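Local coordinates for DUF7790 domain-containing protein (Leptospira interrogans serogroup Icterohaemorrhagiae serovar copenhageni, PDB 6ULO) that is of unknown function but carries a Rossmann-like domain and is probably anchored in a membrane by a transmembrane helix, at residues Asp51-Leu56 with Leu76-Trp81; Val47-Arg52 with Arg274-Cys279; Val66-Gly71 with Arg216-Ile221; Phe223-Glu228 with Thr254-Lys259; Glu111-Phe116 with Thr174-Tyr179. All blocks are in the same frame, centred on the assembly; numbering follows the deposited sequence. Where two conformers were deposited one is given.

Interaction 1 of 5, residues Asp51-Leu56 with Leu76-Trp81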
# COMPACT_ATOMS: atom_id res chain seq x y z
N ASP A 51 -6.58 -0.96 -12.15
CA ASP A 51 -8.03 -1.17 -12.18
C ASP A 51 -8.47 -2.60 -11.95
O ASP A 51 -9.68 -2.86 -11.95
CB ASP A 51 -8.62 -0.72 -13.52
CG ASP A 51 -8.43 0.75 -13.78
OD1 ASP A 51 -8.43 1.53 -12.81
OD2 ASP A 51 -8.23 1.14 -14.96
N ARG A 52 -7.55 -3.55 -11.75
CA ARG A 52 -7.93 -4.94 -11.58
C ARG A 52 -7.31 -5.52 -10.32
O ARG A 52 -6.93 -6.69 -10.29
CB ARG A 52 -7.62 -5.78 -12.82
CG ARG A 52 -8.46 -5.39 -14.06
CD ARG A 52 -9.97 -5.50 -13.82
NE ARG A 52 -10.39 -6.71 -13.12
CZ ARG A 52 -10.53 -7.92 -13.67
NH1 ARG A 52 -10.24 -8.11 -14.96
NH2 ARG A 52 -10.94 -8.95 -12.93
N LEU A 53 -7.29 -4.73 -9.23
CA LEU A 53 -6.76 -5.26 -7.98
C LEU A 53 -7.58 -6.43 -7.48
O LEU A 53 -7.07 -7.23 -6.69
CB LEU A 53 -6.70 -4.15 -6.92
CG LEU A 53 -5.70 -3.05 -7.26
CD1 LEU A 53 -5.99 -1.80 -6.41
CD2 LEU A 53 -4.26 -3.54 -7.06
N ASP A 54 -8.84 -6.57 -7.92
CA ASP A 54 -9.63 -7.71 -7.51
C ASP A 54 -9.00 -9.04 -7.90
O ASP A 54 -9.31 -10.06 -7.27
CB ASP A 54 -11.05 -7.63 -8.07
CG ASP A 54 -11.10 -7.52 -9.59
OD1 ASP A 54 -10.53 -6.55 -10.16
OD2 ASP A 54 -11.71 -8.41 -10.23
N LEU A 55 -8.13 -9.07 -8.91
CA LEU A 55 -7.45 -10.32 -9.25
C LEU A 55 -6.59 -10.82 -8.10
O LEU A 55 -6.23 -11.99 -8.06
CB LEU A 55 -6.57 -10.12 -10.48
CG LEU A 55 -7.35 -9.80 -11.76
CD1 LEU A 55 -6.34 -9.43 -12.86
CD2 LEU A 55 -8.22 -10.98 -12.19
N LEU A 56 -6.23 -9.94 -7.16
CA LEU A 56 -5.40 -10.34 -6.02
C LEU A 56 -6.18 -11.07 -4.95
O LEU A 56 -5.55 -11.73 -4.11
CB LEU A 56 -4.80 -9.09 -5.39
CG LEU A 56 -3.87 -8.27 -6.29
CD1 LEU A 56 -3.50 -6.99 -5.60
CD2 LEU A 56 -2.64 -9.08 -6.72
N LEU A 76 -5.23 0.11 1.48
CA LEU A 76 -6.32 -0.19 2.41
C LEU A 76 -7.24 -1.25 1.81
O LEU A 76 -7.73 -2.14 2.52
CB LEU A 76 -7.06 1.09 2.77
CG LEU A 76 -6.14 2.19 3.29
CD1 LEU A 76 -6.96 3.42 3.64
CD2 LEU A 76 -5.33 1.79 4.51
N THR A 77 -7.47 -1.20 0.49
CA THR A 77 -8.22 -2.27 -0.16
C THR A 77 -7.56 -3.62 0.08
O THR A 77 -8.23 -4.59 0.51
CB THR A 77 -8.33 -1.98 -1.65
OG1 THR A 77 -9.11 -0.79 -1.79
CG2 THR A 77 -9.00 -3.12 -2.41
N ILE A 78 -6.26 -3.72 -0.19
CA ILE A 78 -5.62 -5.03 -0.11
C ILE A 78 -5.54 -5.49 1.35
O ILE A 78 -5.76 -6.67 1.67
CB ILE A 78 -4.24 -4.98 -0.77
CG1 ILE A 78 -4.34 -4.55 -2.23
CG2 ILE A 78 -3.51 -6.30 -0.61
CD1 ILE A 78 -2.97 -4.26 -2.90
N ALA A 79 -5.21 -4.55 2.26
CA ALA A 79 -5.09 -4.89 3.69
C ALA A 79 -6.42 -5.36 4.27
O ALA A 79 -6.44 -6.23 5.16
CB ALA A 79 -4.58 -3.69 4.48
N ALA A 80 -7.55 -4.79 3.82
CA ALA A 80 -8.83 -5.27 4.32
C ALA A 80 -9.08 -6.70 3.87
O ALA A 80 -9.57 -7.53 4.65
CB ALA A 80 -9.96 -4.34 3.86
N TRP A 81 -8.76 -7.02 2.61
CA TRP A 81 -8.89 -8.40 2.14
C TRP A 81 -8.01 -9.33 2.95
O TRP A 81 -8.40 -10.46 3.29
CB TRP A 81 -8.49 -8.47 0.67
CG TRP A 81 -9.39 -7.75 -0.28
CD1 TRP A 81 -10.69 -7.40 -0.06
CD2 TRP A 81 -9.06 -7.27 -1.58
NE1 TRP A 81 -11.21 -6.74 -1.17
CE2 TRP A 81 -10.22 -6.66 -2.12
CE3 TRP A 81 -7.90 -7.31 -2.36
CZ2 TRP A 81 -10.25 -6.12 -3.40
CZ3 TRP A 81 -7.91 -6.74 -3.62
CH2 TRP A 81 -9.08 -6.18 -4.14
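The 3-10 turn Leu53-Leu56 leans on helix 74-82, the first helix after sheet strand 66-69, and gathers round Trp81 and Ile78. No hydrogen bond crosses, and the six-membered end of the indole does most of the touching. Leu53 O sits at the ring edge, close to its plane and 3.2 Å from Trp81 CZ3, while still accepting the turn bond from Leu56 N. Asp54 CA comes in obliquely, 3.7 Å from Trp81 CH2, and Leu53 CB adds a looser contact. The second patch is purely aliphatic: Leu56 and Ile78 cross obliquely and their CD1 methyls meet at 3.9 Å. The Asp54 carboxylate leads away from the helix and is gripped side-on by Arg52 of its own segment: Arg52 NE reaches the syn lone pair of Asp54 OD1 at 3.0 Å, and NH2 reaches OD2 at 2.9 Å. Trp81 NE1 is bonded to Lys170 O, which helps fix the indole. A largely buried turn laid against the helix of the first beta-alpha unit is consistent with the layered alpha/beta build of a Rossmann-like domain.

Interaction 2 of 5, residues Val47-Arg52 with Arg274-Cys279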
# COMPACT_ATOMS: atom_id res chain seq x y z
N VAL A 47 -3.14 8.82 -6.16
CA VAL A 47 -4.08 7.77 -6.51
C VAL A 47 -3.39 6.68 -7.30
O VAL A 47 -2.42 6.93 -8.03
CB VAL A 47 -5.31 8.26 -7.31
CG1 VAL A 47 -6.17 9.16 -6.46
CG2 VAL A 47 -4.88 8.93 -8.61
N SER A 48 -3.92 5.47 -7.16
CA SER A 48 -3.55 4.36 -8.01
C SER A 48 -4.26 4.45 -9.36
O SER A 48 -5.33 5.05 -9.50
CB SER A 48 -4.01 3.07 -7.32
OG SER A 48 -3.68 1.91 -8.08
N ASN A 49 -3.64 3.85 -10.38
CA ASN A 49 -4.26 3.67 -11.69
C ASN A 49 -4.36 2.19 -12.04
O ASN A 49 -4.48 1.85 -13.23
CB ASN A 49 -3.50 4.46 -12.75
CG ASN A 49 -2.03 4.03 -12.86
OD1 ASN A 49 -1.56 3.18 -12.10
ND2 ASN A 49 -1.30 4.62 -13.80
N GLU A 50 -4.36 1.30 -11.04
CA GLU A 50 -4.47 -0.15 -11.22
C GLU A 50 -5.94 -0.52 -11.06
O GLU A 50 -6.49 -0.44 -9.95
CB GLU A 50 -3.58 -0.84 -10.18
CG GLU A 50 -2.11 -0.45 -10.45
CD GLU A 50 -1.11 -0.80 -9.32
OE1 GLU A 50 -1.55 -1.29 -8.25
OE2 GLU A 50 0.13 -0.60 -9.52
N ASP A 51 -6.58 -0.96 -12.15
CA ASP A 51 -8.03 -1.17 -12.18
C ASP A 51 -8.47 -2.60 -11.95
O ASP A 51 -9.68 -2.86 -11.95
CB ASP A 51 -8.62 -0.72 -13.52
CG ASP A 51 -8.43 0.75 -13.78
OD1 ASP A 51 -8.43 1.53 -12.81
OD2 ASP A 51 -8.23 1.14 -14.96
N ARG A 52 -7.55 -3.55 -11.75
CA ARG A 52 -7.93 -4.94 -11.58
C ARG A 52 -7.31 -5.52 -10.32
O ARG A 52 -6.93 -6.69 -10.29
CB ARG A 52 -7.62 -5.78 -12.82
CG ARG A 52 -8.46 -5.39 -14.06
CD ARG A 52 -9.97 -5.50 -13.82
NE ARG A 52 -10.39 -6.71 -13.12
CZ ARG A 52 -10.53 -7.92 -13.67
NH1 ARG A 52 -10.24 -8.11 -14.96
NH2 ARG A 52 -10.94 -8.95 -12.93
N ARG A 274 -1.28 2.36 -20.24
CA ARG A 274 -0.00 1.64 -20.20
C ARG A 274 0.01 0.77 -18.95
O ARG A 274 0.31 1.25 -17.86
CB ARG A 274 1.17 2.61 -20.20
N GLY A 275 -0.29 -0.51 -19.09
CA GLY A 275 -0.38 -1.41 -17.96
C GLY A 275 -1.80 -1.90 -17.79
O GLY A 275 -2.71 -1.51 -18.51
N PHE A 276 -2.00 -2.85 -16.88
CA PHE A 276 -0.99 -3.45 -16.02
C PHE A 276 -1.20 -4.96 -16.01
O PHE A 276 -2.33 -5.45 -16.21
CB PHE A 276 -1.12 -2.94 -14.57
CG PHE A 276 -0.66 -1.54 -14.40
CD1 PHE A 276 0.70 -1.26 -14.30
CD2 PHE A 276 -1.57 -0.51 -14.35
CE1 PHE A 276 1.13 0.05 -14.18
CE2 PHE A 276 -1.16 0.79 -14.22
CZ PHE A 276 0.19 1.07 -14.15
N HIS A 277 -0.11 -5.68 -15.78
CA HIS A 277 -0.13 -7.09 -15.42
C HIS A 277 0.22 -7.19 -13.94
O HIS A 277 1.08 -6.45 -13.45
CB HIS A 277 0.89 -7.84 -16.30
CG HIS A 277 0.87 -9.32 -16.13
ND1 HIS A 277 0.18 -10.15 -17.00
CD2 HIS A 277 1.50 -10.13 -15.25
CE1 HIS A 277 0.36 -11.41 -16.63
NE2 HIS A 277 1.17 -11.43 -15.58
N TYR A 278 -0.47 -8.08 -13.22
CA TYR A 278 -0.34 -8.19 -11.77
C TYR A 278 0.56 -9.37 -11.44
O TYR A 278 0.61 -10.35 -12.20
CB TYR A 278 -1.75 -8.36 -11.15
CG TYR A 278 -2.56 -7.11 -11.37
CD1 TYR A 278 -2.71 -6.16 -10.36
CD2 TYR A 278 -3.15 -6.84 -12.62
CE1 TYR A 278 -3.40 -4.98 -10.61
CE2 TYR A 278 -3.83 -5.66 -12.87
CZ TYR A 278 -3.96 -4.74 -11.85
OH TYR A 278 -4.61 -3.56 -12.09
N CYS A 279 1.22 -9.32 -10.30
CA CYS A 279 2.14 -10.39 -9.94
C CYS A 279 2.20 -10.54 -8.43
O CYS A 279 2.34 -9.54 -7.69
CB CYS A 279 3.52 -10.08 -10.52
SG CYS A 279 4.80 -11.29 -10.15
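Glu50 and Phe276 bring an irregular loop nearest to the lead-in of strand 277-282, their CA atoms 6.8 Å apart, just after a cis peptide between Gly275 and Phe276. Tyr278 OH accepts from Arg52 N at 3.0 Å (155° at the hydrogen), and Arg52 O lies over one face of the Tyr278 ring, toward its rim, so one residue bonds the phenol and covers a face. Phe276 lies between Arg274 O on one face and Glu50 CG on the other, the latter a CH-pi contact 4.3 Å from the ring centroid. The Asn49 side chain crosses that of Phe276 at about a right angle, amide and ring planes 55° apart, with Asn49 OD1 3.2 Å from Phe276 CE2. Beyond CG, Glu50 runs extended (chi2 167°), and its carboxylate is bonded to Tyr222, Ser224 and Thr254. Ser48 OG accepts from Glu50 N at 3.1 Å. This ST turn shapes a loop pinned beside the carboxyl ends of the parallel strands, where Rossmann-like folds generally carry their binding sites.

Interaction 3 of 5, residues Val66-Gly71 with Arg216-Ile221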
# COMPACT_ATOMS: atom_id res chain seq x y z
N VAL A 66 1.56 -8.28 9.25
CA VAL A 66 1.71 -6.84 9.02
C VAL A 66 1.67 -6.54 7.52
O VAL A 66 2.14 -7.33 6.69
CB VAL A 66 3.00 -6.31 9.71
CG1 VAL A 66 3.23 -4.83 9.42
CG2 VAL A 66 2.89 -6.57 11.21
N TYR A 67 1.14 -5.38 7.15
CA TYR A 67 1.09 -4.93 5.77
C TYR A 67 2.09 -3.79 5.61
O TYR A 67 2.11 -2.88 6.45
CB TYR A 67 -0.33 -4.39 5.47
CG TYR A 67 -0.51 -3.99 4.03
CD1 TYR A 67 -1.16 -4.83 3.15
CD2 TYR A 67 -0.01 -2.79 3.54
CE1 TYR A 67 -1.32 -4.50 1.81
CE2 TYR A 67 -0.17 -2.45 2.20
CZ TYR A 67 -0.83 -3.32 1.35
OH TYR A 67 -0.99 -3.01 0.02
N VAL A 68 2.91 -3.80 4.53
CA VAL A 68 3.77 -2.67 4.17
C VAL A 68 3.49 -2.32 2.72
O VAL A 68 3.51 -3.21 1.87
CB VAL A 68 5.26 -3.03 4.32
CG1 VAL A 68 6.14 -1.85 3.92
CG2 VAL A 68 5.52 -3.52 5.76
N GLY A 69 3.25 -1.05 2.41
CA GLY A 69 3.04 -0.70 1.01
C GLY A 69 3.39 0.72 0.66
O GLY A 69 3.24 1.65 1.47
N VAL A 70 3.85 0.90 -0.59
CA VAL A 70 3.98 2.21 -1.20
C VAL A 70 2.61 2.67 -1.68
O VAL A 70 1.68 1.87 -1.84
CB VAL A 70 5.00 2.19 -2.36
CG1 VAL A 70 6.35 1.61 -1.89
CG2 VAL A 70 4.45 1.42 -3.56
N GLY A 71 2.47 3.98 -1.94
CA GLY A 71 1.21 4.44 -2.50
C GLY A 71 0.13 4.77 -1.49
O GLY A 71 0.43 5.14 -0.35
N ARG A 216 6.71 -9.79 15.46
CA ARG A 216 5.70 -9.89 14.41
C ARG A 216 6.36 -10.04 13.05
O ARG A 216 7.59 -9.95 12.89
CB ARG A 216 4.73 -8.71 14.47
CG ARG A 216 3.91 -8.84 15.71
CD ARG A 216 2.91 -7.76 15.88
NE ARG A 216 2.26 -7.95 17.17
CZ ARG A 216 1.11 -8.61 17.34
NH1 ARG A 216 0.47 -9.11 16.29
NH2 ARG A 216 0.59 -8.74 18.57
N LYS A 217 5.52 -10.29 12.04
CA LYS A 217 6.00 -10.66 10.71
C LYS A 217 5.24 -9.88 9.66
O LYS A 217 4.08 -9.51 9.86
CB LYS A 217 5.72 -12.16 10.44
CG LYS A 217 6.47 -13.07 11.43
CD LYS A 217 6.29 -14.55 11.13
CE LYS A 217 7.27 -15.42 11.96
NZ LYS A 217 8.63 -15.43 11.30
N VAL A 218 5.89 -9.66 8.50
CA VAL A 218 5.22 -9.08 7.34
C VAL A 218 4.40 -10.16 6.66
O VAL A 218 4.91 -11.25 6.37
CB VAL A 218 6.24 -8.47 6.36
CG1 VAL A 218 5.53 -7.94 5.10
CG2 VAL A 218 7.03 -7.39 7.02
N GLY A 219 3.12 -9.84 6.39
CA GLY A 219 2.27 -10.68 5.56
C GLY A 219 2.19 -10.30 4.10
O GLY A 219 2.07 -11.18 3.23
N ILE A 220 2.23 -9.00 3.83
CA ILE A 220 2.19 -8.50 2.46
C ILE A 220 3.11 -7.30 2.37
O ILE A 220 3.07 -6.41 3.23
CB ILE A 220 0.76 -8.05 2.07
CG1 ILE A 220 -0.22 -9.23 2.02
CG2 ILE A 220 0.80 -7.32 0.68
CD1 ILE A 220 -1.63 -8.84 1.76
N ILE A 221 3.91 -7.24 1.30
CA ILE A 221 4.58 -6.01 0.92
C ILE A 221 4.15 -5.65 -0.50
O ILE A 221 4.24 -6.48 -1.42
CB ILE A 221 6.11 -6.05 1.13
CG1 ILE A 221 6.70 -4.67 0.88
CG2 ILE A 221 6.79 -7.14 0.28
CD1 ILE A 221 8.08 -4.50 1.46
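Val66 O is gripped by two successive amides: Gly219 N, at 2.7 Å and on a lone pair in the carbonyl plane, and Ile220 N, a weak bond at 3.3 Å. This shared acceptor marks a beta bulge, where the parallel register slips by one residue between Val66 and Tyr67 and Gly219 takes helix-like backbone angles (psi -35°). Regular pairing flanks it, with Val66 N bonded to Lys217 O at 2.9 Å and Val68 N to Ile220 O at the same 2.9 Å. Beyond it, Ile221 CA makes a CA-H...O contact of 3.1 Å with Val68 O. Tyr67 has CG anti to its backbone N (chi1 -176°); its ring lies against the Ile220 branch, CE1 3.7 Å from Ile220 CG2. On the other face Val68 and Ile221 lie side by side and point the same way, CB to CG1 4.1 Å. Strands 66-69 and 218-222 are the adjacent central pair at which the order 3-2-1-4-5 changes direction, as in Rossmann-like sheets. Tyr67 and Ile220 meet Ile78 of helix 74-82, and Tyr67 OH is bonded to Asn75. Val66, Val68 and Val218 pack against helix 203-214, while strands 86-91 and 249-255 continue the sheet on either side.

Interaction 4 of 5, residues Phe223-Glu228 with Thr254-Lys259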
# COMPACT_ATOMS: atom_id res chain seq x y z
N PHE A 223 4.49 -3.16 -3.76
CA PHE A 223 5.40 -2.27 -4.47
C PHE A 223 4.76 -1.49 -5.60
O PHE A 223 5.46 -0.73 -6.25
CB PHE A 223 6.58 -3.04 -5.06
CG PHE A 223 7.45 -3.71 -4.02
CD1 PHE A 223 7.98 -3.00 -2.94
CD2 PHE A 223 7.75 -5.07 -4.14
CE1 PHE A 223 8.82 -3.65 -2.02
CE2 PHE A 223 8.60 -5.71 -3.22
CZ PHE A 223 9.12 -4.99 -2.17
N SER A 224 3.48 -1.72 -5.91
CA SER A 224 2.92 -1.18 -7.15
C SER A 224 3.85 -1.58 -8.29
O SER A 224 4.37 -2.69 -8.26
CB SER A 224 2.65 0.32 -7.00
OG SER A 224 2.03 0.84 -8.17
N ASN A 225 4.11 -0.68 -9.24
CA ASN A 225 5.10 -0.95 -10.27
C ASN A 225 6.40 -0.20 -9.99
O ASN A 225 7.18 0.05 -10.93
CB ASN A 225 4.57 -0.65 -11.69
CG ASN A 225 4.43 0.83 -11.96
OD1 ASN A 225 3.99 1.59 -11.07
ND2 ASN A 225 4.76 1.25 -13.19
N ALA A 226 6.66 0.13 -8.72
CA ALA A 226 7.86 0.90 -8.40
C ALA A 226 9.14 0.22 -8.86
O ALA A 226 10.09 0.92 -9.23
CB ALA A 226 7.92 1.16 -6.89
N GLU A 227 9.17 -1.12 -8.87
CA GLU A 227 10.38 -1.82 -9.26
C GLU A 227 10.70 -1.62 -10.73
O GLU A 227 11.82 -1.89 -11.14
CB GLU A 227 10.27 -3.31 -8.94
CG GLU A 227 10.13 -3.67 -7.45
CD GLU A 227 9.54 -5.04 -7.29
OE1 GLU A 227 8.31 -5.15 -7.46
OE2 GLU A 227 10.29 -6.01 -7.05
N GLU A 228 9.74 -1.19 -11.54
CA GLU A 228 10.04 -0.92 -12.94
C GLU A 228 11.02 0.24 -13.10
O GLU A 228 11.55 0.42 -14.21
CB GLU A 228 8.75 -0.61 -13.70
CG GLU A 228 7.80 -1.79 -13.73
CD GLU A 228 6.84 -1.74 -14.90
OE1 GLU A 228 5.93 -0.88 -14.90
OE2 GLU A 228 6.98 -2.58 -15.82
N THR A 254 2.97 -4.78 -9.80
CA THR A 254 2.48 -4.75 -11.17
C THR A 254 3.65 -4.44 -12.10
O THR A 254 4.69 -3.91 -11.69
CB THR A 254 1.41 -3.66 -11.35
OG1 THR A 254 1.91 -2.41 -10.84
CG2 THR A 254 0.16 -4.04 -10.63
N ILE A 255 3.46 -4.80 -13.38
CA ILE A 255 4.39 -4.42 -14.44
C ILE A 255 3.59 -3.91 -15.63
O ILE A 255 2.38 -4.09 -15.74
CB ILE A 255 5.35 -5.54 -14.88
CG1 ILE A 255 4.58 -6.74 -15.45
CG2 ILE A 255 6.39 -5.86 -13.75
CD1 ILE A 255 5.49 -7.67 -16.30
N SER A 256 4.33 -3.28 -16.55
CA SER A 256 3.67 -2.69 -17.71
C SER A 256 4.48 -2.86 -18.99
O SER A 256 4.20 -2.16 -19.97
CB SER A 256 3.39 -1.20 -17.44
OG SER A 256 4.58 -0.47 -17.21
N VAL A 257 5.46 -3.75 -19.00
CA VAL A 257 6.31 -3.99 -20.15
C VAL A 257 6.16 -5.46 -20.54
O VAL A 257 5.64 -6.28 -19.79
CB VAL A 257 7.79 -3.66 -19.85
CG1 VAL A 257 7.94 -2.22 -19.45
CG2 VAL A 257 8.31 -4.55 -18.76
N ARG A 258 6.64 -5.77 -21.74
CA ARG A 258 6.58 -7.13 -22.30
C ARG A 258 5.17 -7.70 -22.21
O ARG A 258 4.96 -8.80 -21.71
CB ARG A 258 7.62 -8.07 -21.69
CG ARG A 258 9.08 -7.73 -22.03
CD ARG A 258 9.34 -7.80 -23.55
NE ARG A 258 9.00 -9.09 -24.16
CZ ARG A 258 9.82 -10.14 -24.22
NH1 ARG A 258 11.00 -10.08 -23.63
NH2 ARG A 258 9.44 -11.25 -24.83
N LYS A 259 4.20 -6.95 -22.72
CA LYS A 259 2.83 -7.43 -22.67
C LYS A 259 2.61 -8.67 -23.53
O LYS A 259 1.60 -9.37 -23.33
CB LYS A 259 1.88 -6.30 -23.05
CG LYS A 259 1.89 -6.01 -24.53
CD LYS A 259 1.35 -4.61 -24.80
CE LYS A 259 -0.12 -4.46 -24.49
NZ LYS A 259 -0.78 -3.41 -25.37
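Glu228 lays its carboxylate across Ser256, using both oxygens. Glu228 OE1 accepts from Ser256 OG at 2.7 Å on its syn lone pair and from Asn225 ND2 at 3.0 Å on its anti lone pair. Glu228 OE2 takes Ser256 N at 2.8 Å, the donor standing 36° out of the carboxylate plane. Three donors thus fix the carboxylate, and they would be expected to stabilise its negative charge. Ser256 chi1 of 61° sets OG between backbone N and carbonyl carbon, on the side of OE1. The grip ties the 3-10 segment that follows a type II' beta turn (Phe223 to Ala226) to the residue just past strand 249-255; the turn leaves the carboxyl end of the adjacent parallel strand 218-222 in the Rossmann-like sheet. Here Thr254 N bonds to Ser224 O at 2.9 Å. Asn225 CB rests 3.3 Å from Thr254 OG1, the hydroxyl that Glu50 also holds. Glu228 OE2 also lies close to Ile255 CB, 3.5 Å, and to Val257 CG1, 3.8 Å.

Interaction 5 of 5, residues Glu111-Phe116 with Thr174-Tyr179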
# COMPACT_ATOMS: atom_id res chain seq x y z
N GLU A 111 -18.25 7.52 10.28
CA GLU A 111 -18.81 6.29 10.84
C GLU A 111 -19.17 5.28 9.76
O GLU A 111 -19.11 4.07 10.01
CB GLU A 111 -20.01 6.61 11.72
CG GLU A 111 -19.61 7.48 12.95
CD GLU A 111 -20.72 7.75 13.93
OE1 GLU A 111 -21.89 7.46 13.62
OE2 GLU A 111 -20.43 8.29 15.02
N LYS A 112 -19.50 5.73 8.55
CA LYS A 112 -19.90 4.85 7.47
C LYS A 112 -19.08 5.19 6.23
O LYS A 112 -18.56 6.30 6.09
CB LYS A 112 -21.39 5.00 7.16
CG LYS A 112 -22.29 4.68 8.33
CD LYS A 112 -22.25 3.18 8.63
CE LYS A 112 -23.12 2.79 9.82
NZ LYS A 112 -22.73 1.44 10.30
N LYS A 113 -19.01 4.22 5.31
CA LYS A 113 -18.21 4.41 4.11
C LYS A 113 -18.67 5.62 3.30
O LYS A 113 -17.84 6.34 2.73
CB LYS A 113 -18.23 3.14 3.26
CG LYS A 113 -19.60 2.76 2.66
CD LYS A 113 -19.57 1.30 2.18
CE LYS A 113 -20.79 0.91 1.32
NZ LYS A 113 -22.08 1.05 2.07
N GLU A 114 -19.97 5.90 3.30
CA GLU A 114 -20.46 7.06 2.57
C GLU A 114 -19.93 8.35 3.16
O GLU A 114 -19.73 9.33 2.43
CB GLU A 114 -21.97 7.07 2.64
CG GLU A 114 -22.61 6.01 1.81
CD GLU A 114 -22.65 4.63 2.47
OE1 GLU A 114 -22.49 4.53 3.71
OE2 GLU A 114 -22.88 3.63 1.75
N ASP A 115 -19.73 8.39 4.49
CA ASP A 115 -19.20 9.59 5.14
C ASP A 115 -17.75 9.83 4.72
O ASP A 115 -17.34 10.97 4.50
CB ASP A 115 -19.27 9.46 6.67
CG ASP A 115 -20.67 9.22 7.17
OD1 ASP A 115 -21.58 9.91 6.69
OD2 ASP A 115 -20.86 8.34 8.03
N PHE A 116 -16.97 8.76 4.60
CA PHE A 116 -15.60 8.89 4.16
C PHE A 116 -15.52 9.41 2.73
O PHE A 116 -14.75 10.33 2.43
CB PHE A 116 -14.92 7.53 4.27
CG PHE A 116 -13.54 7.48 3.67
CD1 PHE A 116 -12.43 8.02 4.33
CD2 PHE A 116 -13.34 6.88 2.43
CE1 PHE A 116 -11.17 7.95 3.76
CE2 PHE A 116 -12.08 6.81 1.85
CZ PHE A 116 -11.01 7.37 2.52
N THR A 174 -16.81 0.20 -0.69
CA THR A 174 -18.11 -0.22 -1.18
C THR A 174 -18.75 -1.32 -0.35
O THR A 174 -19.84 -1.77 -0.71
CB THR A 174 -18.03 -0.70 -2.65
OG1 THR A 174 -17.19 -1.87 -2.72
CG2 THR A 174 -17.49 0.36 -3.58
N ASP A 175 -18.11 -1.75 0.74
CA ASP A 175 -18.63 -2.83 1.58
C ASP A 175 -18.52 -2.42 3.04
O ASP A 175 -17.44 -2.05 3.51
CB ASP A 175 -17.82 -4.11 1.35
CG ASP A 175 -18.30 -5.25 2.24
OD1 ASP A 175 -19.40 -5.76 1.98
OD2 ASP A 175 -17.60 -5.61 3.19
N ASP A 176 -19.65 -2.50 3.76
CA ASP A 176 -19.68 -2.01 5.13
C ASP A 176 -18.69 -2.75 6.03
O ASP A 176 -18.02 -2.13 6.86
CB ASP A 176 -21.10 -2.12 5.71
CG ASP A 176 -22.07 -1.10 5.13
OD1 ASP A 176 -21.64 -0.05 4.61
OD2 ASP A 176 -23.30 -1.37 5.21
N GLU A 177 -18.60 -4.08 5.92
CA GLU A 177 -17.72 -4.83 6.81
C GLU A 177 -16.26 -4.50 6.55
O GLU A 177 -15.49 -4.29 7.49
CB GLU A 177 -17.97 -6.33 6.67
CG GLU A 177 -17.20 -7.14 7.69
CD GLU A 177 -17.46 -8.63 7.55
OE1 GLU A 177 -18.07 -9.04 6.53
OE2 GLU A 177 -17.04 -9.40 8.45
N GLN A 178 -15.85 -4.42 5.28
CA GLN A 178 -14.46 -4.09 4.98
C GLN A 178 -14.14 -2.65 5.35
O GLN A 178 -13.06 -2.36 5.87
CB GLN A 178 -14.10 -4.43 3.52
CG GLN A 178 -14.14 -5.94 3.29
CD GLN A 178 -13.75 -6.36 1.89
OE1 GLN A 178 -13.18 -5.57 1.12
NE2 GLN A 178 -14.04 -7.62 1.56
N TYR A 179 -15.10 -1.74 5.16
CA TYR A 179 -14.91 -0.37 5.62
C TYR A 179 -14.68 -0.34 7.13
O TYR A 179 -13.74 0.30 7.63
CB TYR A 179 -16.11 0.51 5.26
CG TYR A 179 -15.87 1.93 5.76
CD1 TYR A 179 -15.05 2.79 5.05
CD2 TYR A 179 -16.40 2.36 6.97
CE1 TYR A 179 -14.75 4.05 5.53
CE2 TYR A 179 -16.13 3.62 7.44
CZ TYR A 179 -15.30 4.46 6.72
OH TYR A 179 -14.97 5.72 7.20
O HOH W 1 -19.94 1.68 5.96
O HOH W 2 -24.82 -0.59 3.11
O HOH W 3 -23.53 2.28 4.87
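Tyr179 CG is anti to its backbone N (chi1 180°), which carries the ring under Lys113 CA and CB where two helices start, while Lys113 CG, between backbone N and carbonyl carbon (chi1 65°), starts its chain toward Thr174 and Asp176. Lys112 and Asp175 are the N-cap residues, and Asp175 OD2 accepts the capping bond from Gln178 N at 3.0 Å. Lys113 CA stands over the centre of the Tyr179 ring, 3.6 Å from its centroid, in a CH-pi contact only 7° off the normal. At the far end of the ring Tyr179 OH touches Phe116 CB at 3.4 Å and is hydrogen-bonded to Ser110. The aliphatic part of Lys113 passes Thr174, its CE 3.5 Å from Thr174 C. Its ammonium then joins a salt-bridge network, with Lys113 NZ 2.8 Å from Asp176 OD1, approached from above the carboxylate plane, and 2.7 Å from Glu114 OE2. One water links Lys113 N to Asp176 OD1. Another donates to both Glu114 OE1 and Asp176 OD1, like-charged oxygens 4.7 Å apart.

In the fold
Interaction 3, the most central of the five, is backbone pairing with aliphatic flanks, and through Tyr67 and Ile220 it touches helix 74-82, the same helix that interaction 1 meets with mostly apolar contacts and no hydrogen bond. Interactions 1 and 2 start from the same loop, whose 47-52 part meets strand 277-282 and whose Leu53-Leu56 turn meets the helix. Interactions 2 and 4, centres about 8 Å apart, hold neighbouring strands and are tied by Glu50; buried aromatic packing dominates in the first, a partly buried carboxylate in the second. Interaction 5 lies outermost, about 30 Å from interaction 4 between centres, and there waters and salt bridges join two helix starts.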